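Local coordinates for putative fimbrium subunit Fim1C (Bacteroides uniformis, PDB 4K4K), which probably forms part of the tip of fimbriae, the cell-surface filaments that mediate adhesion and biofilm formation, at residues 36-41 / 88-93. Residues are numbered along the deposited sequence; the frame is centred on the assembly and turned at random.
Sequences DAIGIY and AYYPYR
Y89 lays its ring across the backbone of G39, one face toward the glycine N and CE1 3.6 Å from G39 CA. Its CG stands between its own backbone N and carbonyl carbon (chi1 73°), which swings the ring over the neighbouring strand; the ring lies where a CB on G39 would point. Beneath the ring the two residues form an antiparallel hydrogen-bonded pair, G39 N to Y89 O and Y89 N to G39 O, both 3.1 Å. Beyond G39, Y41 brings the edge of its ring to Y89, CE1 to CE1 4.2 Å. Y89 OH accepts a nearly straight bond from R93 N (3.0 Å) and is hydrogen-bonded to N53 OD1, which ties the segment after the strand back to the ring. A leucine in place of Y89 would probably leave R93 N and N53 without their hydroxyl partner and take away the flat cover over G39. After the cis peptide before P91 the chain stays against strand 37-41: Y92 N binds A37 O at 3.0 Å from above the carbonyl plane, Y92 CB packs on A37 CB, and the ring turns its edge to G39 CA. Y90, CG anti to its backbone N (chi1 168°), meets I38 CG2 with its ring edge, while P91 CB sits over one face. On the side opposite Y89, A88 CB lies 4.2 Å from I40 CG1 and near I38 CD1, and F135 and F137 of strand 132-150 close over this apolar patch. In this fimbrillin-like β-domain, strand 37-44 runs between strands 84-90 and 47-57, and strand 118-126 flanks 84-90 on its other edge.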
loop_
_atom_site.group_PDB
_atom_site.type_symbol
_atom_site.label_atom_id
_atom_site.label_comp_id
_atom_site.label_asym_id
_atom_site.label_seq_id
_atom_site.Cartn_x
_atom_site.Cartn_y
_atom_site.Cartn_z
ATOM N N ASP A 36 -1.506 -8.994 -11.436
ATOM C CA ASP A 36 -2.029 -8.038 -10.437
ATOM C C ASP A 36 -3.487 -7.736 -10.765
ATOM O O ASP A 36 -3.813 -7.503 -11.932
ATOM C CB ASP A 36 -1.219 -6.733 -10.409
ATOM C CG ASP A 36 -0.057 -6.667 -9.413
ATOM O OD1 ASP A 36 0.084 -7.604 -8.592
ATOM O OD2 ASP A 36 0.687 -5.659 -9.435
ATOM N N ALA A 37 -4.354 -7.793 -9.751
ATOM C CA ALA A 37 -5.791 -7.630 -9.964
ATOM C C ALA A 37 -6.369 -6.485 -9.136
ATOM O O ALA A 37 -5.942 -6.223 -7.998
ATOM C CB ALA A 37 -6.511 -8.936 -9.643
ATOM N N ILE A 38 -7.317 -5.767 -9.743
ATOM C CA ILE A 38 -8.033 -4.659 -9.100
ATOM C C ILE A 38 -9.529 -4.972 -9.139
ATOM O O ILE A 38 -9.967 -5.766 -9.975
ATOM C CB ILE A 38 -7.714 -3.283 -9.759
ATOM C CG1 ILE A 38 -8.180 -3.240 -11.243
ATOM C CG2 ILE A 38 -6.193 -2.995 -9.654
ATOM C CD1 ILE A 38 -8.135 -1.851 -11.895
ATOM N N GLY A 39 -10.281 -4.336 -8.256
ATOM C CA GLY A 39 -11.737 -4.436 -8.245
ATOM C C GLY A 39 -12.282 -3.105 -8.733
ATOM O O GLY A 39 -11.868 -2.063 -8.230
ATOM N N ILE A 40 -13.166 -3.112 -9.727
ATOM C CA ILE A 40 -13.755 -1.874 -10.271
ATOM C C ILE A 40 -15.228 -1.862 -10.005
ATOM O O ILE A 40 -15.903 -2.910 -10.132
ATOM C CB ILE A 40 -13.477 -1.738 -11.808
ATOM C CG1 ILE A 40 -11.950 -1.873 -12.127
ATOM C CG2 ILE A 40 -14.061 -0.419 -12.388
ATOM C CD1 ILE A 40 -11.547 -1.700 -13.641
ATOM N N TYR A 41 -15.746 -0.658 -9.732
ATOM C CA TYR A 41 -17.186 -0.398 -9.616
ATOM C C TYR A 41 -17.573 0.678 -10.588
ATOM O O TYR A 41 -16.877 1.707 -10.681
ATOM C CB TYR A 41 -17.577 0.093 -8.209
ATOM C CG TYR A 41 -17.408 -0.919 -7.100
ATOM C CD1 TYR A 41 -16.138 -1.302 -6.669
ATOM C CD2 TYR A 41 -18.508 -1.380 -6.380
ATOM C CE1 TYR A 41 -15.971 -2.219 -5.629
ATOM C CE2 TYR A 41 -18.355 -2.263 -5.306
ATOM C CZ TYR A 41 -17.083 -2.677 -4.930
ATOM O OH TYR A 41 -16.943 -3.544 -3.879
ATOM N N ALA A 88 -11.988 2.234 -8.059
ATOM C CA ALA A 88 -11.273 0.954 -8.036
ATOM C C ALA A 88 -10.399 0.866 -6.821
ATOM O O ALA A 88 -10.076 1.881 -6.198
ATOM C CB ALA A 88 -10.424 0.775 -9.309
ATOM N N TYR A 89 -9.967 -0.358 -6.507
ATOM C CA TYR A 89 -9.048 -0.570 -5.400
ATOM C C TYR A 89 -8.125 -1.732 -5.740
ATOM O O TYR A 89 -8.417 -2.551 -6.615
ATOM C CB TYR A 89 -9.795 -0.826 -4.048
ATOM C CG TYR A 89 -10.415 -2.208 -4.010
ATOM C CD1 TYR A 89 -11.603 -2.478 -4.690
ATOM C CD2 TYR A 89 -9.756 -3.280 -3.391
ATOM C CE1 TYR A 89 -12.135 -3.770 -4.727
ATOM C CE2 TYR A 89 -10.272 -4.577 -3.442
ATOM C CZ TYR A 89 -11.440 -4.824 -4.141
ATOM O OH TYR A 89 -11.944 -6.106 -4.180
ATOM N N TYR A 90 -7.014 -1.797 -5.025
ATOM C CA TYR A 90 -6.015 -2.857 -5.143
ATOM C C TYR A 90 -5.605 -3.242 -3.718
ATOM O O TYR A 90 -5.454 -2.341 -2.902
ATOM C CB TYR A 90 -4.790 -2.321 -5.952
ATOM C CG TYR A 90 -3.588 -3.237 -5.885
ATOM C CD1 TYR A 90 -3.444 -4.297 -6.780
ATOM C CD2 TYR A 90 -2.655 -3.128 -4.846
ATOM C CE1 TYR A 90 -2.393 -5.218 -6.658
ATOM C CE2 TYR A 90 -1.567 -4.007 -4.750
ATOM C CZ TYR A 90 -1.443 -5.049 -5.661
ATOM O OH TYR A 90 -0.410 -5.947 -5.559
ATOM N N PRO A 91 -5.320 -4.516 -3.407
ATOM C CA PRO A 91 -5.459 -5.702 -4.272
ATOM C C PRO A 91 -6.859 -6.264 -4.218
ATOM O O PRO A 91 -7.502 -6.303 -3.153
ATOM C CB PRO A 91 -4.420 -6.672 -3.688
ATOM C CG PRO A 91 -4.464 -6.360 -2.197
ATOM C CD PRO A 91 -4.780 -4.871 -2.076
ATOM N N TYR A 92 -7.353 -6.682 -5.378
ATOM C CA TYR A 92 -8.680 -7.278 -5.493
ATOM C C TYR A 92 -8.892 -8.400 -4.474
ATOM O O TYR A 92 -7.983 -9.208 -4.236
ATOM C CB TYR A 92 -8.836 -7.863 -6.909
ATOM C CG TYR A 92 -10.078 -8.699 -7.094
ATOM C CD1 TYR A 92 -11.316 -8.104 -7.332
ATOM C CD2 TYR A 92 -10.026 -10.094 -7.003
ATOM C CE1 TYR A 92 -12.464 -8.873 -7.526
ATOM C CE2 TYR A 92 -11.169 -10.869 -7.169
ATOM C CZ TYR A 92 -12.382 -10.258 -7.446
ATOM O OH TYR A 92 -13.503 -11.030 -7.632
ATOM N N ARG A 93 -10.094 -8.425 -3.870
ATOM C CA ARG A 93 -10.600 -9.488 -2.983
ATOM C C ARG A 93 -11.901 -9.982 -3.553
ATOM O O ARG A 93 -12.767 -9.164 -3.844
ATOM C CB ARG A 93 -10.840 -9.007 -1.555
ATOM C CG ARG A 93 -9.588 -8.630 -0.839
ATOM C CD ARG A 93 -9.761 -8.942 0.612
ATOM N NE ARG A 93 -8.537 -8.656 1.326
ATOM C CZ ARG A 93 -8.500 -8.073 2.505
ATOM N NH1 ARG A 93 -9.629 -7.711 3.111
ATOM N NH2 ARG A 93 -7.338 -7.839 3.091
#